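Local coordinates for protein acetylserotonin O-methyltransferase (PDB 4A6D) that transfers a methyl group from S-adenosyl-L-methionine to the hydroxyl of N-acetylserotonin, producing melatonin, and works as a homodimer, at residues F34-A38 with Y84-E88; R115-H119 with L132-G136; M198-C204 with E228-F232. All coordinates share one frame; numbering follows the deposited sequence.

Interaction 1. Residues F34-A38 with Y84-E88; sequences FDLLA and YRNTE. With SO4 (sulfate ion), chain G.
N86 pushes the edge of its amide into the flank of helix 33-39, between the F34 ring and the side chains of L37 and A38. Its ND2 gives a hydrogen bond of 3.1 Å to F34 O, nearly straight at 173° and on a lone pair in the carbonyl plane. F34 O also takes the helical bond from A38 N, so two donors grip it. OD1 of N86 comes to the edge of the F34 ring, 3.4 Å from CD1, and accepts a hydrogen bond from S90 OG, which holds the amide at both ends. CB of L37 rests 3.7 Å from ND2 of N86. With CG anti to the carbonyl carbon (chi1 -75°), L37 points at the strand, and its CD2 ends 3.4 Å from Y84 O. An alanine in place of N86 would probably leave F34 O with its helical donor alone and open a gap beside L37. Past the strand, E88 N binds O3 of a sulfate, probably from the crystallisation liquor, at 3.1 Å, where T87 caps the next helix. Within the dimerisation domain, residues 84-86 cross residues 34-38 at 96°; strand 81-86 pairs with strand 73-78, whose L73 touches F34 and N86, and leads into helix 88-94.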
loop_
_atom_site.group_PDB
_atom_site.type_symbol
_atom_site.label_atom_id
_atom_site.label_comp_id
_atom_site.label_asym_id
_atom_site.label_seq_id
_atom_site.Cartn_x
_atom_site.Cartn_y
_atom_site.Cartn_z
ATOM N N PHE A 34 -8.862 -13.471 12.167
ATOM C CA PHE A 34 -9.950 -14.189 11.495
ATOM C C PHE A 34 -10.098 -15.640 11.944
ATOM O O PHE A 34 -11.230 -16.084 12.128
ATOM C CB PHE A 34 -9.831 -14.055 9.968
ATOM C CG PHE A 34 -9.597 -12.624 9.530
ATOM C CD1 PHE A 34 -10.575 -11.650 9.720
ATOM C CD2 PHE A 34 -8.385 -12.243 8.966
ATOM C CE1 PHE A 34 -10.346 -10.322 9.349
ATOM C CE2 PHE A 34 -8.167 -10.920 8.571
ATOM C CZ PHE A 34 -9.144 -9.967 8.776
ATOM N N ASP A 35 -8.967 -16.351 12.179
ATOM C CA ASP A 35 -8.963 -17.735 12.670
ATOM C C ASP A 35 -9.537 -17.809 14.091
ATOM O O ASP A 35 -10.423 -18.630 14.342
ATOM C CB ASP A 35 -7.549 -18.347 12.625
ATOM C CG ASP A 35 -7.058 -18.729 11.242
ATOM O OD1 ASP A 35 -7.875 -19.242 10.436
ATOM O OD2 ASP A 35 -5.840 -18.596 10.991
ATOM N N LEU A 36 -9.059 -16.930 14.997
ATOM C CA LEU A 36 -9.503 -16.819 16.388
ATOM C C LEU A 36 -11.009 -16.544 16.468
ATOM O O LEU A 36 -11.681 -17.113 17.333
ATOM C CB LEU A 36 -8.729 -15.692 17.096
ATOM C CG LEU A 36 -8.954 -15.547 18.604
ATOM C CD1 LEU A 36 -8.097 -16.537 19.377
ATOM C CD2 LEU A 36 -8.647 -14.141 19.062
ATOM N N LEU A 37 -11.527 -15.669 15.565
ATOM C CA LEU A 37 -12.945 -15.309 15.475
ATOM C C LEU A 37 -13.798 -16.461 14.952
ATOM O O LEU A 37 -14.953 -16.575 15.355
ATOM C CB LEU A 37 -13.173 -14.043 14.624
ATOM C CG LEU A 37 -12.805 -12.693 15.258
ATOM C CD1 LEU A 37 -12.784 -11.600 14.221
ATOM C CD2 LEU A 37 -13.755 -12.322 16.378
ATOM N N ALA A 38 -13.236 -17.305 14.067
ATOM C CA ALA A 38 -13.908 -18.477 13.488
ATOM C C ALA A 38 -13.901 -19.675 14.454
ATOM O O ALA A 38 -14.785 -20.532 14.368
ATOM C CB ALA A 38 -13.249 -18.861 12.172
ATOM N N TYR A 84 -16.969 -8.224 17.883
ATOM C CA TYR A 84 -16.583 -8.418 16.492
ATOM C C TYR A 84 -16.853 -9.809 16.020
ATOM O O TYR A 84 -16.727 -10.759 16.790
ATOM C CB TYR A 84 -15.103 -8.067 16.308
ATOM C CG TYR A 84 -14.776 -6.666 16.776
ATOM C CD1 TYR A 84 -14.436 -6.412 18.105
ATOM C CD2 TYR A 84 -14.880 -5.581 15.911
ATOM C CE1 TYR A 84 -14.215 -5.112 18.563
ATOM C CE2 TYR A 84 -14.646 -4.278 16.356
ATOM C CZ TYR A 84 -14.317 -4.050 17.682
ATOM O OH TYR A 84 -14.022 -2.782 18.088
ATOM N N ARG A 85 -17.230 -9.933 14.748
ATOM C CA ARG A 85 -17.509 -11.210 14.109
ATOM C C ARG A 85 -17.023 -11.159 12.659
ATOM O O ARG A 85 -16.849 -10.067 12.113
ATOM C CB ARG A 85 -19.012 -11.565 14.231
ATOM C CG ARG A 85 -19.931 -10.976 13.163
ATOM C CD ARG A 85 -21.394 -11.156 13.522
ATOM N NE ARG A 85 -22.189 -9.968 13.191
ATOM C CZ ARG A 85 -22.242 -8.857 13.925
ATOM N NH1 ARG A 85 -21.528 -8.754 15.044
ATOM N NH2 ARG A 85 -22.993 -7.834 13.540
ATOM N N ASN A 86 -16.789 -12.329 12.046
ATOM C CA ASN A 86 -16.349 -12.425 10.657
ATOM C C ASN A 86 -17.494 -12.098 9.693
ATOM O O ASN A 86 -18.681 -12.206 10.048
ATOM C CB ASN A 86 -15.804 -13.828 10.353
ATOM C CG ASN A 86 -14.356 -14.066 10.710
ATOM O OD1 ASN A 86 -13.464 -13.268 10.405
ATOM N ND2 ASN A 86 -14.079 -15.227 11.287
ATOM N N THR A 87 -17.119 -11.687 8.475
ATOM C CA THR A 87 -18.021 -11.409 7.355
ATOM C C THR A 87 -18.030 -12.657 6.451
ATOM O O THR A 87 -17.380 -13.659 6.776
ATOM C CB THR A 87 -17.493 -10.216 6.545
ATOM O OG1 THR A 87 -16.109 -10.433 6.245
ATOM C CG2 THR A 87 -17.718 -8.888 7.232
ATOM N N GLU A 88 -18.727 -12.590 5.300
ATOM C CA GLU A 88 -18.731 -13.694 4.337
ATOM C C GLU A 88 -17.345 -13.730 3.709
ATOM O O GLU A 88 -16.760 -14.801 3.586
ATOM C CB GLU A 88 -19.814 -13.498 3.264
ATOM C CG GLU A 88 -21.204 -13.908 3.725
ATOM C CD GLU A 88 -21.637 -15.336 3.442
ATOM O OE1 GLU A 88 -20.783 -16.175 3.070
ATOM O OE2 GLU A 88 -22.846 -15.617 3.610
HETATM S S SO4 G . -21.749 -10.261 5.763
HETATM O O1 SO4 G . -22.744 -11.093 5.061
HETATM O O2 SO4 G . -21.349 -10.930 6.992
HETATM O O3 SO4 G . -20.567 -10.088 4.904
HETATM O O4 SO4 G . -22.336 -8.950 6.083
#

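Interaction 2. Residues R115-H119 with L132-G136; sequences RCWGH and LETFG
T134 points its side chain into the end of helix 103-117, and the contact it makes there is chiefly van der Waals. Its CG2, anti to the backbone N, sits 3.7 Å from C116 N and 3.6 Å from R115 NE. F135 adds the aromatic part: CE2 meets C116 SG at 3.6 Å, a sulfur-aromatic contact in which the sulfur stands oblique to the ring, 71° off its normal. CE1 of the same ring lies 4.0 Å from R115 CD, and R148 makes a cation-pi interaction with F135. Among the polar groups, the R115 chain bends at chi2 and chi3 and slides past T134, bringing NH2 to 3.6 Å from T134 O, near the guanidinium plane but long for a bond. H119 crosses T134 obliquely, with CD2 3.1 Å from OG1, an oxygen whose hydrogen-bond partner is Q130 O. One face of the H119 imidazole lies against the E133 backbone carbon. Helix 131-135 thereby folds back on the end of helix 103-117, with helix 120-126 between them in sequence. C116 in turn touches V305 of helix 294-305 and the substrate-binding Q306, while W117 reaches F19 of the second subunit.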
loop_
_atom_site.group_PDB
_atom_site.type_symbol
_atom_site.label_atom_id
_atom_site.label_comp_id
_atom_site.label_asym_id
_atom_site.label_seq_id
_atom_site.Cartn_x
_atom_site.Cartn_y
_atom_site.Cartn_z
ATOM N N ARG A 115 8.098 -5.248 0.801
ATOM C CA ARG A 115 9.490 -4.835 1.010
ATOM C C ARG A 115 10.096 -4.411 -0.342
ATOM O O ARG A 115 10.458 -3.249 -0.494
ATOM C CB ARG A 115 10.301 -5.975 1.650
ATOM C CG ARG A 115 10.335 -5.909 3.173
ATOM C CD ARG A 115 11.663 -6.366 3.781
ATOM N NE ARG A 115 12.836 -5.576 3.359
ATOM C CZ ARG A 115 13.173 -4.375 3.831
ATOM N NH1 ARG A 115 12.412 -3.770 4.739
ATOM N NH2 ARG A 115 14.263 -3.761 3.383
ATOM N N CYS A 116 10.089 -5.325 -1.344
ATOM C CA CYS A 116 10.572 -5.103 -2.716
ATOM C C CYS A 116 10.018 -3.799 -3.325
ATOM O O CYS A 116 10.778 -2.973 -3.842
ATOM C CB CYS A 116 10.262 -6.314 -3.597
ATOM S SG CYS A 116 11.476 -7.652 -3.471
ATOM N N TRP A 117 8.701 -3.589 -3.186
ATOM C CA TRP A 117 8.004 -2.420 -3.722
ATOM C C TRP A 117 8.450 -1.049 -3.183
ATOM O O TRP A 117 8.217 -0.035 -3.839
ATOM C CB TRP A 117 6.489 -2.626 -3.723
ATOM C CG TRP A 117 5.996 -3.364 -4.936
ATOM C CD1 TRP A 117 6.148 -4.695 -5.218
ATOM C CD2 TRP A 117 5.307 -2.792 -6.057
ATOM N NE1 TRP A 117 5.503 -5.002 -6.393
ATOM C CE2 TRP A 117 5.015 -3.847 -6.950
ATOM C CE3 TRP A 117 4.896 -1.481 -6.390
ATOM C CZ2 TRP A 117 4.328 -3.641 -8.150
ATOM C CZ3 TRP A 117 4.215 -1.279 -7.579
ATOM C CH2 TRP A 117 3.942 -2.355 -8.448
ATOM N N GLY A 118 9.153 -1.032 -2.052
ATOM C CA GLY A 118 9.740 0.195 -1.529
ATOM C C GLY A 118 10.849 0.686 -2.450
ATOM O O GLY A 118 11.119 1.885 -2.542
ATOM N N HIS A 119 11.459 -0.253 -3.186
ATOM C CA HIS A 119 12.516 0.014 -4.160
ATOM C C HIS A 119 11.956 0.129 -5.599
ATOM O O HIS A 119 12.716 -0.062 -6.547
ATOM C CB HIS A 119 13.617 -1.070 -4.078
ATOM C CG HIS A 119 14.175 -1.244 -2.706
ATOM N ND1 HIS A 119 15.130 -0.385 -2.205
ATOM C CD2 HIS A 119 13.874 -2.163 -1.761
ATOM C CE1 HIS A 119 15.378 -0.799 -0.973
ATOM N NE2 HIS A 119 14.652 -1.870 -0.663
ATOM N N LEU A 132 18.737 -8.149 -4.366
ATOM C CA LEU A 132 20.010 -7.801 -3.745
ATOM C C LEU A 132 19.892 -6.499 -2.927
ATOM O O LEU A 132 20.461 -6.412 -1.832
ATOM C CB LEU A 132 21.146 -7.707 -4.784
ATOM C CG LEU A 132 22.570 -7.623 -4.185
ATOM C CD1 LEU A 132 23.249 -8.976 -4.167
ATOM C CD2 LEU A 132 23.423 -6.594 -4.908
ATOM N N GLU A 133 19.139 -5.503 -3.443
ATOM C CA GLU A 133 18.975 -4.201 -2.768
ATOM C C GLU A 133 18.024 -4.262 -1.581
ATOM O O GLU A 133 18.110 -3.413 -0.709
ATOM C CB GLU A 133 18.537 -3.103 -3.760
ATOM C CG GLU A 133 19.489 -2.879 -4.931
ATOM C CD GLU A 133 19.267 -3.680 -6.207
ATOM O OE1 GLU A 133 19.056 -4.914 -6.130
ATOM O OE2 GLU A 133 19.396 -3.076 -7.297
ATOM N N THR A 134 17.115 -5.253 -1.557
ATOM C CA THR A 134 16.096 -5.424 -0.515
ATOM C C THR A 134 16.489 -6.450 0.537
ATOM O O THR A 134 16.297 -6.189 1.724
ATOM C CB THR A 134 14.719 -5.825 -1.124
ATOM O OG1 THR A 134 14.481 -5.120 -2.334
ATOM C CG2 THR A 134 13.572 -5.596 -0.174
ATOM N N PHE A 135 16.937 -7.643 0.103
ATOM C CA PHE A 135 17.238 -8.745 1.010
ATOM C C PHE A 135 18.711 -9.083 1.197
ATOM O O PHE A 135 19.032 -9.909 2.058
ATOM C CB PHE A 135 16.430 -9.995 0.609
ATOM C CG PHE A 135 14.931 -9.793 0.573
ATOM C CD1 PHE A 135 14.189 -9.741 1.750
ATOM C CD2 PHE A 135 14.255 -9.689 -0.639
ATOM C CE1 PHE A 135 12.803 -9.565 1.713
ATOM C CE2 PHE A 135 12.868 -9.522 -0.674
ATOM C CZ PHE A 135 12.153 -9.457 0.502
ATOM N N GLY A 136 19.581 -8.471 0.390
ATOM C CA GLY A 136 21.021 -8.739 0.398
ATOM C C GLY A 136 21.379 -10.029 -0.329
ATOM O O GLY A 136 22.560 -10.340 -0.526
#

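Interaction 3. Residues M198-C204 with E228-F232; sequences MSLYPGC and EQIDF
Q229 inserts its amide into the turn between helix 192-200 and strand 205-210, part of the Rossmann-like fold of class I methyltransferases, just before edge strand 230-234 begins. The tight part of the contact lies here. The Q229 chain runs extended beyond CG (chi2 172°), which carries NE2 in among the backbone oxygens of the turn. One bond goes to C204 O, fairly straight at 161° and close to the amide plane of Q229, though tilted from the carbonyl plane. A second, more bent at 137°, reaches M198 O from Q229 NE2 at 3.3 Å and is tilted from both the carbonyl and amide planes. P202 O is also near but badly angled for a bond. A single NH2 group therefore ties the last turn of the helix to the residue just before strand 205-210. M198 lies across the glutamine chain: its CB is 3.5 Å from Q229 OE1, and its own chain, bent at chi2 and chi3, lays SD 3.8 Å from Q229 CB. Beyond it, M198 CG meets I230 CG1 at 3.8 Å, and both side chains also touch I206 on the neighbouring strand.

The other side is loose. P202 sits exposed at the rim of the contact and G203 next to it is exposed as well. On the facing segment E228 and D231 are exposed too, although D231 OD2 bonds T207 OG1 on strand 205-210. The shortest approach between the two segments is the 2.9 Å from Q229 NE2 to C204 O.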
loop_
_atom_site.group_PDB
_atom_site.type_symbol
_atom_site.label_atom_id
_atom_site.label_comp_id
_atom_site.label_asym_id
_atom_site.label_seq_id
_atom_site.Cartn_x
_atom_site.Cartn_y
_atom_site.Cartn_z
ATOM N N MET A 198 -7.149 -33.333 -12.115
ATOM C CA MET A 198 -7.519 -34.731 -11.970
ATOM C C MET A 198 -8.947 -34.998 -11.510
ATOM O O MET A 198 -9.532 -35.988 -11.928
ATOM C CB MET A 198 -6.475 -35.482 -11.154
ATOM C CG MET A 198 -5.110 -35.482 -11.821
ATOM S SD MET A 198 -5.084 -36.176 -13.507
ATOM C CE MET A 198 -5.027 -34.680 -14.536
ATOM N N SER A 199 -9.526 -34.123 -10.687
ATOM C CA SER A 199 -10.921 -34.278 -10.259
ATOM C C SER A 199 -11.837 -33.874 -11.424
ATOM O O SER A 199 -12.870 -34.509 -11.653
ATOM C CB SER A 199 -11.211 -33.440 -9.016
ATOM O OG SER A 199 -10.975 -32.064 -9.254
ATOM N N LEU A 200 -11.413 -32.845 -12.184
ATOM C CA LEU A 200 -12.109 -32.334 -13.358
ATOM C C LEU A 200 -12.059 -33.330 -14.514
ATOM O O LEU A 200 -13.071 -33.510 -15.199
ATOM C CB LEU A 200 -11.510 -30.990 -13.792
ATOM C CG LEU A 200 -11.993 -29.761 -13.067
ATOM C CD1 LEU A 200 -11.154 -28.574 -13.426
ATOM C CD2 LEU A 200 -13.442 -29.475 -13.398
ATOM N N TYR A 201 -10.898 -33.993 -14.716
ATOM C CA TYR A 201 -10.699 -34.982 -15.786
ATOM C C TYR A 201 -10.377 -36.383 -15.220
ATOM O O TYR A 201 -9.209 -36.771 -15.106
ATOM C CB TYR A 201 -9.660 -34.492 -16.814
ATOM C CG TYR A 201 -10.044 -33.183 -17.478
ATOM C CD1 TYR A 201 -10.903 -33.162 -18.579
ATOM C CD2 TYR A 201 -9.618 -31.958 -16.958
ATOM C CE1 TYR A 201 -11.299 -31.955 -19.167
ATOM C CE2 TYR A 201 -9.980 -30.750 -17.557
ATOM C CZ TYR A 201 -10.828 -30.754 -18.656
ATOM O OH TYR A 201 -11.181 -29.580 -19.273
ATOM N N PRO A 202 -11.430 -37.163 -14.876
ATOM C CA PRO A 202 -11.210 -38.499 -14.293
ATOM C C PRO A 202 -10.423 -39.500 -15.129
ATOM O O PRO A 202 -9.824 -40.422 -14.564
ATOM C CB PRO A 202 -12.633 -39.001 -14.028
ATOM C CG PRO A 202 -13.462 -37.775 -13.940
ATOM C CD PRO A 202 -12.872 -36.841 -14.931
ATOM N N GLY A 203 -10.456 -39.349 -16.449
ATOM C CA GLY A 203 -9.745 -40.257 -17.343
ATOM C C GLY A 203 -8.246 -40.033 -17.352
ATOM O O GLY A 203 -7.462 -40.987 -17.379
ATOM N N CYS A 204 -7.854 -38.751 -17.288
ATOM C CA CYS A 204 -6.488 -38.233 -17.329
ATOM C C CYS A 204 -5.572 -38.617 -16.151
ATOM O O CYS A 204 -6.043 -39.023 -15.086
ATOM C CB CYS A 204 -6.512 -36.720 -17.562
ATOM S SG CYS A 204 -7.399 -36.219 -19.070
ATOM N N GLU A 228 -3.801 -40.999 -6.979
ATOM C CA GLU A 228 -3.518 -42.220 -7.759
ATOM C C GLU A 228 -3.397 -41.854 -9.255
ATOM O O GLU A 228 -3.061 -42.705 -10.087
ATOM C CB GLU A 228 -4.592 -43.304 -7.528
ATOM C CG GLU A 228 -4.319 -44.187 -6.319
ATOM C CD GLU A 228 -5.322 -45.298 -6.066
ATOM O OE1 GLU A 228 -5.377 -46.250 -6.879
ATOM O OE2 GLU A 228 -6.033 -45.233 -5.036
ATOM N N GLN A 229 -3.661 -40.559 -9.564
ATOM C CA GLN A 229 -3.617 -39.918 -10.881
ATOM C C GLN A 229 -2.405 -38.985 -10.988
ATOM O O GLN A 229 -2.001 -38.638 -12.095
ATOM C CB GLN A 229 -4.891 -39.074 -11.085
ATOM C CG GLN A 229 -6.074 -39.810 -11.717
ATOM C CD GLN A 229 -7.336 -38.969 -11.711
ATOM O OE1 GLN A 229 -7.893 -38.642 -10.658
ATOM N NE2 GLN A 229 -7.825 -38.607 -12.889
ATOM N N ILE A 230 -1.857 -38.550 -9.836
ATOM C CA ILE A 230 -0.752 -37.587 -9.752
ATOM C C ILE A 230 0.581 -38.243 -9.418
ATOM O O ILE A 230 0.673 -39.032 -8.483
ATOM C CB ILE A 230 -1.094 -36.408 -8.797
ATOM C CG1 ILE A 230 -2.518 -35.862 -9.059
ATOM C CG2 ILE A 230 -0.042 -35.282 -8.862
ATOM C CD1 ILE A 230 -3.219 -35.313 -7.823
ATOM N N ASP A 231 1.612 -37.870 -10.178
ATOM C CA ASP A 231 2.993 -38.335 -10.064
ATOM C C ASP A 231 3.888 -37.091 -9.933
ATOM O O ASP A 231 3.440 -35.989 -10.225
ATOM C CB ASP A 231 3.345 -39.161 -11.330
ATOM C CG ASP A 231 4.783 -39.619 -11.489
ATOM O OD1 ASP A 231 5.458 -39.847 -10.453
ATOM O OD2 ASP A 231 5.224 -39.803 -12.652
ATOM N N PHE A 232 5.137 -37.268 -9.477
ATOM C CA PHE A 232 6.106 -36.184 -9.334
ATOM C C PHE A 232 7.409 -36.551 -10.010
ATOM O O PHE A 232 7.879 -37.676 -9.865
ATOM C CB PHE A 232 6.378 -35.904 -7.859
ATOM C CG PHE A 232 5.383 -34.968 -7.226
ATOM C CD1 PHE A 232 5.575 -33.595 -7.262
ATOM C CD2 PHE A 232 4.240 -35.459 -6.609
ATOM C CE1 PHE A 232 4.634 -32.729 -6.702
ATOM C CE2 PHE A 232 3.299 -34.591 -6.052
ATOM C CZ PHE A 232 3.502 -33.234 -6.105
#

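Overall arrangement
The three contacts follow one another along the chain, each closing before the next opens, and none touches another. Interaction 1 belongs to the dimerisation domain and its small two-stranded sheet; interactions 2 and 3 fall in the methyltransferase domain range. Centre to centre, interaction 1 lies about 33 Å from interaction 2 and about 35 Å from interaction 3. Interactions 2 and 3, on opposite sides of the chain's centre, have centres about 40 Å apart. Interaction 2 joins helices next to the substrate-binding residues Q306 and N302, whereas interaction 3 sits at the edge of the seven-stranded sheet, at a distance from the cofactor: its I230 side chain is about 12 Å from bound S-adenosylmethionine.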